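Local coordinates for PA0833-PD protein (Pseudomonas aeruginosa PAO1, PDB 6JFW), which probably binds peptidoglycan through this periplasmic OmpA C-like domain, and so would link the outer membrane to the cell wall, at residues Val18-Gln23 with Ile27-Pro32; Asn57-Tyr62 with Val133-Arg138. One frame throughout, in Å; residues are numbered along the deposited sequence.

Contact 1 of 2, residues Val18-Gln23 with Ile27-Pro32; sequences VEVQRQ and IKLIMP
Val20 and Leu29 sit opposite each other as a non-hydrogen-bonded pair of two antiparallel strands, their side chains alongside and pointing the same way. Followed outward, Val20 CB already lies near Leu29 CD2, CG2 comes closest to that methyl at 3.6 Å, and CG1, anti to the backbone N (chi1 -178°), touches both Leu29 CD2 and Ile27 CG2, 4.1 Å from the latter. On this same face the bent chain of Arg22 brings its guanidinium over Ile27, whose CG1 lies beneath one face of the group, off-centre toward the rim and 3.9 Å from NH1. The charge itself is met by a salt bridge to Glu6 of helix 3-12.

Glu19, Gln21, Lys28 and Ile30 occupy the other face. The Gln21 and Lys28 side chains run alongside one another, with Gln21 OE1 3.9 Å from Lys28 CD, while the carboxylate of Glu19 reaches across Ile30 CB. Between the faces, four backbone bonds close two rings. Gln21 N gives a 2.7 Å bond to Lys28 O that is nearly straight at hydrogen (165°), and Lys28 N returns one of 2.8 Å to Gln21 O; Glu19 and Ile30 pair likewise. Antiparallel strands 19-23 and 26-32, joined by a short turn, form a beta hairpin, with 19-23 at the edge of the domain's mixed sheet and the largely apolar face meeting helix 49-61 through Leu29.

Contact 2 of 2, residues Asn57-Tyr62 with Val133-Arg138; sequences NSFKQY and VEVNLR
The ring of Phe59 is the one flat group in this contact, and both of its partners, Leu137 CD2 and Val135 CG1, approach it obliquely, neither squarely over a face nor squarely at an edge. Leu137 carries the larger share: its CD2 methyl lies 3.7 Å from Phe59 CE1 and somewhat farther from CD1, while its other methyl, CD1, is 3.9 Å from the same CE1. The side chains of Phe59 and Leu137 cross at about a right angle, and both methyls meet the CE1 corner from the same side of the ring plane. Farther along the rim, and on that side too, Val135 CG1 comes within 3.8 Å of Phe59 CZ.

Phe59 bridges the gap because its CG is anti to the carbonyl carbon (chi1 -58°), which carries the distal half of the ring beyond the helix toward the strand. The backbones themselves stay well apart, the CA atoms of Phe59 and Leu137 being 9.0 Å from each other. Val135 and Leu137, two residues apart on the strand, present their side chains on the same side of the sheet, and Leu29 of the neighbouring strand and Leu97 of helix 79-99 also touch Phe59. All three residues of the contact are buried and all the touching atoms are carbon, which implies that helix 49-61 is held against the sheet here by dispersion and the exclusion of water.

In the fold
From the N terminus the chain runs through helix 3-12 into strand 19-23, and contact 1 closes the short turn to strand 26-32. Contact 2 opens only later, at the end of helix 49-61, and closes a long excursion of 70 residues through strand 65-72, helix 79-99 and strand 107-111 before the chain returns in strand 132-139. The two contacts therefore follow in series, neither nested nor crossed. In space they meet, since strands 26-32 and 132-139 are sheet neighbours, probably hydrogen-bonded at Ile27 with Leu137 and Met31 with Val133. Contact 1 builds the sheet's margin; contact 2 fastens a helix of the OmpA-like domain onto its centre.

Contact 1 of 2, residues Val18-Gln23 with Ile27-Pro32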
# COMPACT_ATOMS: atom_id res chain seq x y z
N VAL A 18 -2.96 -2.27 9.06
CA VAL A 18 -2.16 -1.36 8.25
C VAL A 18 -1.20 -0.61 9.16
O VAL A 18 -1.62 -0.01 10.16
CB VAL A 18 -3.05 -0.39 7.47
CG1 VAL A 18 -2.21 0.65 6.74
CG2 VAL A 18 -3.94 -1.14 6.51
N GLU A 19 0.09 -0.63 8.82
CA GLU A 19 1.08 0.10 9.59
C GLU A 19 1.34 1.46 8.97
O GLU A 19 1.39 1.60 7.74
CB GLU A 19 2.39 -0.67 9.70
CG GLU A 19 2.23 -2.15 9.94
CD GLU A 19 3.49 -2.90 9.63
OE1 GLU A 19 3.45 -4.14 9.58
OE2 GLU A 19 4.53 -2.23 9.44
N VAL A 20 1.52 2.46 9.82
CA VAL A 20 1.79 3.83 9.42
C VAL A 20 3.20 4.17 9.88
O VAL A 20 3.50 4.07 11.08
CB VAL A 20 0.77 4.81 10.02
CG1 VAL A 20 1.04 6.22 9.56
CG2 VAL A 20 -0.65 4.37 9.67
N GLN A 21 4.06 4.55 8.94
CA GLN A 21 5.44 4.88 9.25
C GLN A 21 5.74 6.32 8.86
O GLN A 21 5.48 6.73 7.72
CB GLN A 21 6.42 3.94 8.55
CG GLN A 21 6.17 2.49 8.83
CD GLN A 21 7.33 1.62 8.40
OE1 GLN A 21 8.17 2.03 7.60
NE2 GLN A 21 7.38 0.40 8.92
N ARG A 22 6.28 7.07 9.81
CA ARG A 22 6.90 8.36 9.53
C ARG A 22 8.30 8.11 8.99
O ARG A 22 9.11 7.44 9.65
CB ARG A 22 6.95 9.20 10.80
CG ARG A 22 7.97 10.31 10.75
CD ARG A 22 7.53 11.34 9.74
NE ARG A 22 6.16 11.73 10.00
CZ ARG A 22 5.50 12.63 9.28
NH1 ARG A 22 4.24 12.93 9.59
NH2 ARG A 22 6.09 13.24 8.26
N GLN A 23 8.59 8.64 7.81
CA GLN A 23 9.86 8.39 7.12
C GLN A 23 10.40 9.74 6.63
O GLN A 23 10.25 10.09 5.46
CB GLN A 23 9.67 7.39 5.98
CG GLN A 23 10.95 6.91 5.32
CD GLN A 23 11.87 6.18 6.29
OE1 GLN A 23 11.41 5.42 7.14
NE2 GLN A 23 13.16 6.41 6.15
N ILE A 27 5.18 9.99 4.60
CA ILE A 27 4.37 9.02 5.33
C ILE A 27 4.25 7.78 4.47
O ILE A 27 3.93 7.86 3.28
CB ILE A 27 2.98 9.59 5.66
CG1 ILE A 27 3.09 10.88 6.46
CG2 ILE A 27 2.15 8.55 6.42
CD1 ILE A 27 1.76 11.55 6.73
N LYS A 28 4.52 6.62 5.07
CA LYS A 28 4.42 5.34 4.37
C LYS A 28 3.40 4.46 5.07
O LYS A 28 3.43 4.32 6.30
CB LYS A 28 5.77 4.63 4.32
CG LYS A 28 5.70 3.24 3.71
CD LYS A 28 6.99 2.47 3.93
CE LYS A 28 8.12 3.02 3.08
NZ LYS A 28 9.41 2.40 3.46
N LEU A 29 2.50 3.87 4.29
CA LEU A 29 1.49 2.95 4.79
C LEU A 29 1.81 1.55 4.28
O LEU A 29 1.86 1.33 3.06
CB LEU A 29 0.09 3.38 4.35
CG LEU A 29 -0.24 4.84 4.66
CD1 LEU A 29 -1.41 5.33 3.82
CD2 LEU A 29 -0.55 5.01 6.13
N ILE A 30 2.05 0.62 5.20
CA ILE A 30 2.31 -0.78 4.86
C ILE A 30 0.99 -1.53 4.95
O ILE A 30 0.39 -1.62 6.02
CB ILE A 30 3.35 -1.41 5.79
CG1 ILE A 30 4.62 -0.56 5.86
CG2 ILE A 30 3.67 -2.83 5.33
CD1 ILE A 30 5.43 -0.60 4.62
N MET A 31 0.56 -2.11 3.83
CA MET A 31 -0.65 -2.91 3.80
C MET A 31 -0.29 -4.36 3.55
O MET A 31 0.02 -4.74 2.40
CB MET A 31 -1.60 -2.38 2.71
CG MET A 31 -1.98 -0.91 2.94
SD MET A 31 -2.74 -0.05 1.56
CE MET A 31 -3.45 -1.40 0.64
N PRO A 32 -0.28 -5.21 4.58
CA PRO A 32 0.15 -6.60 4.38
C PRO A 32 -0.77 -7.34 3.43
O PRO A 32 -1.98 -7.12 3.41
CB PRO A 32 0.10 -7.20 5.80
CG PRO A 32 0.02 -6.03 6.73
CD PRO A 32 -0.68 -4.94 5.97

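Contact 2 of 2, residues Asn57-Tyr62 with Val133-Arg138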
# COMPACT_ATOMS: atom_id res chain seq x y z
N ASN A 57 -10.60 9.01 1.61
CA ASN A 57 -11.08 10.27 2.18
C ASN A 57 -9.92 11.12 2.68
O ASN A 57 -9.91 12.34 2.50
CB ASN A 57 -12.08 10.01 3.30
CG ASN A 57 -13.38 9.43 2.79
OD1 ASN A 57 -13.72 9.57 1.61
ND2 ASN A 57 -14.13 8.78 3.67
N SER A 58 -8.92 10.48 3.31
CA SER A 58 -7.75 11.22 3.78
C SER A 58 -6.98 11.82 2.61
O SER A 58 -6.63 13.01 2.63
CB SER A 58 -6.85 10.30 4.59
OG SER A 58 -5.67 10.97 4.99
N PHE A 59 -6.72 11.02 1.57
CA PHE A 59 -5.99 11.52 0.41
C PHE A 59 -6.72 12.68 -0.24
O PHE A 59 -6.10 13.67 -0.66
CB PHE A 59 -5.77 10.40 -0.61
CG PHE A 59 -5.02 9.20 -0.08
CD1 PHE A 59 -4.25 9.28 1.06
CD2 PHE A 59 -5.09 7.99 -0.76
CE1 PHE A 59 -3.56 8.17 1.53
CE2 PHE A 59 -4.42 6.88 -0.30
CZ PHE A 59 -3.65 6.97 0.85
N LYS A 60 -8.05 12.58 -0.35
CA LYS A 60 -8.84 13.66 -0.94
C LYS A 60 -8.78 14.93 -0.10
O LYS A 60 -8.80 16.03 -0.65
CB LYS A 60 -10.30 13.22 -1.10
CG LYS A 60 -10.58 12.48 -2.38
CD LYS A 60 -12.02 12.68 -2.82
CE LYS A 60 -12.97 11.88 -1.94
NZ LYS A 60 -12.34 10.60 -1.50
N GLN A 61 -8.70 14.78 1.22
CA GLN A 61 -8.69 15.93 2.11
C GLN A 61 -7.32 16.61 2.14
O GLN A 61 -7.23 17.84 2.14
CB GLN A 61 -9.10 15.49 3.51
CG GLN A 61 -9.42 16.60 4.47
CD GLN A 61 -9.59 16.08 5.88
OE1 GLN A 61 -8.63 16.01 6.64
NE2 GLN A 61 -10.81 15.69 6.22
N TYR A 62 -6.24 15.82 2.14
CA TYR A 62 -4.88 16.35 2.18
C TYR A 62 -4.31 16.31 0.77
O TYR A 62 -3.75 15.31 0.32
CB TYR A 62 -4.03 15.56 3.16
CG TYR A 62 -4.51 15.79 4.56
CD1 TYR A 62 -4.26 17.00 5.19
CD2 TYR A 62 -5.27 14.84 5.22
CE1 TYR A 62 -4.71 17.24 6.46
CE2 TYR A 62 -5.72 15.07 6.49
CZ TYR A 62 -5.44 16.27 7.11
OH TYR A 62 -5.89 16.54 8.38
N VAL A 133 1.62 -4.21 -0.06
CA VAL A 133 1.52 -3.01 -0.87
C VAL A 133 1.85 -1.83 0.02
O VAL A 133 1.37 -1.75 1.16
CB VAL A 133 0.13 -2.86 -1.51
CG1 VAL A 133 -0.05 -1.45 -2.05
CG2 VAL A 133 -0.05 -3.87 -2.63
N GLU A 134 2.69 -0.92 -0.48
CA GLU A 134 3.08 0.27 0.25
C GLU A 134 2.52 1.51 -0.45
O GLU A 134 2.56 1.60 -1.68
CB GLU A 134 4.60 0.37 0.36
CG GLU A 134 5.21 -0.73 1.22
CD GLU A 134 6.71 -0.61 1.41
OE1 GLU A 134 7.31 0.37 0.92
OE2 GLU A 134 7.29 -1.49 2.08
N VAL A 135 1.98 2.43 0.34
CA VAL A 135 1.50 3.72 -0.15
C VAL A 135 2.40 4.79 0.43
O VAL A 135 2.38 5.04 1.65
CB VAL A 135 0.03 3.97 0.22
CG1 VAL A 135 -0.43 5.31 -0.35
CG2 VAL A 135 -0.85 2.84 -0.27
N ASN A 136 3.20 5.43 -0.42
CA ASN A 136 4.09 6.50 0.00
C ASN A 136 3.44 7.84 -0.31
O ASN A 136 3.02 8.09 -1.44
CB ASN A 136 5.45 6.38 -0.68
CG ASN A 136 6.09 5.02 -0.48
OD1 ASN A 136 6.38 4.62 0.65
ND2 ASN A 136 6.32 4.31 -1.58
N LEU A 137 3.37 8.71 0.70
CA LEU A 137 2.86 10.07 0.56
C LEU A 137 4.03 11.03 0.70
O LEU A 137 4.61 11.16 1.78
CB LEU A 137 1.78 10.36 1.60
CG LEU A 137 0.55 9.44 1.66
CD1 LEU A 137 -0.33 9.80 2.85
CD2 LEU A 137 -0.25 9.49 0.37
N ARG A 138 4.38 11.69 -0.39
CA ARG A 138 5.49 12.62 -0.44
C ARG A 138 5.00 14.05 -0.61
O ARG A 138 4.25 14.31 -1.56
CB ARG A 138 6.39 12.27 -1.58
CG ARG A 138 7.36 13.30 -1.77
CD ARG A 138 8.34 12.73 -2.64
NE ARG A 138 9.60 12.65 -1.86
CZ ARG A 138 10.55 11.77 -2.04
NH1 ARG A 138 10.37 10.85 -2.96
NH2 ARG A 138 11.69 11.65 -1.31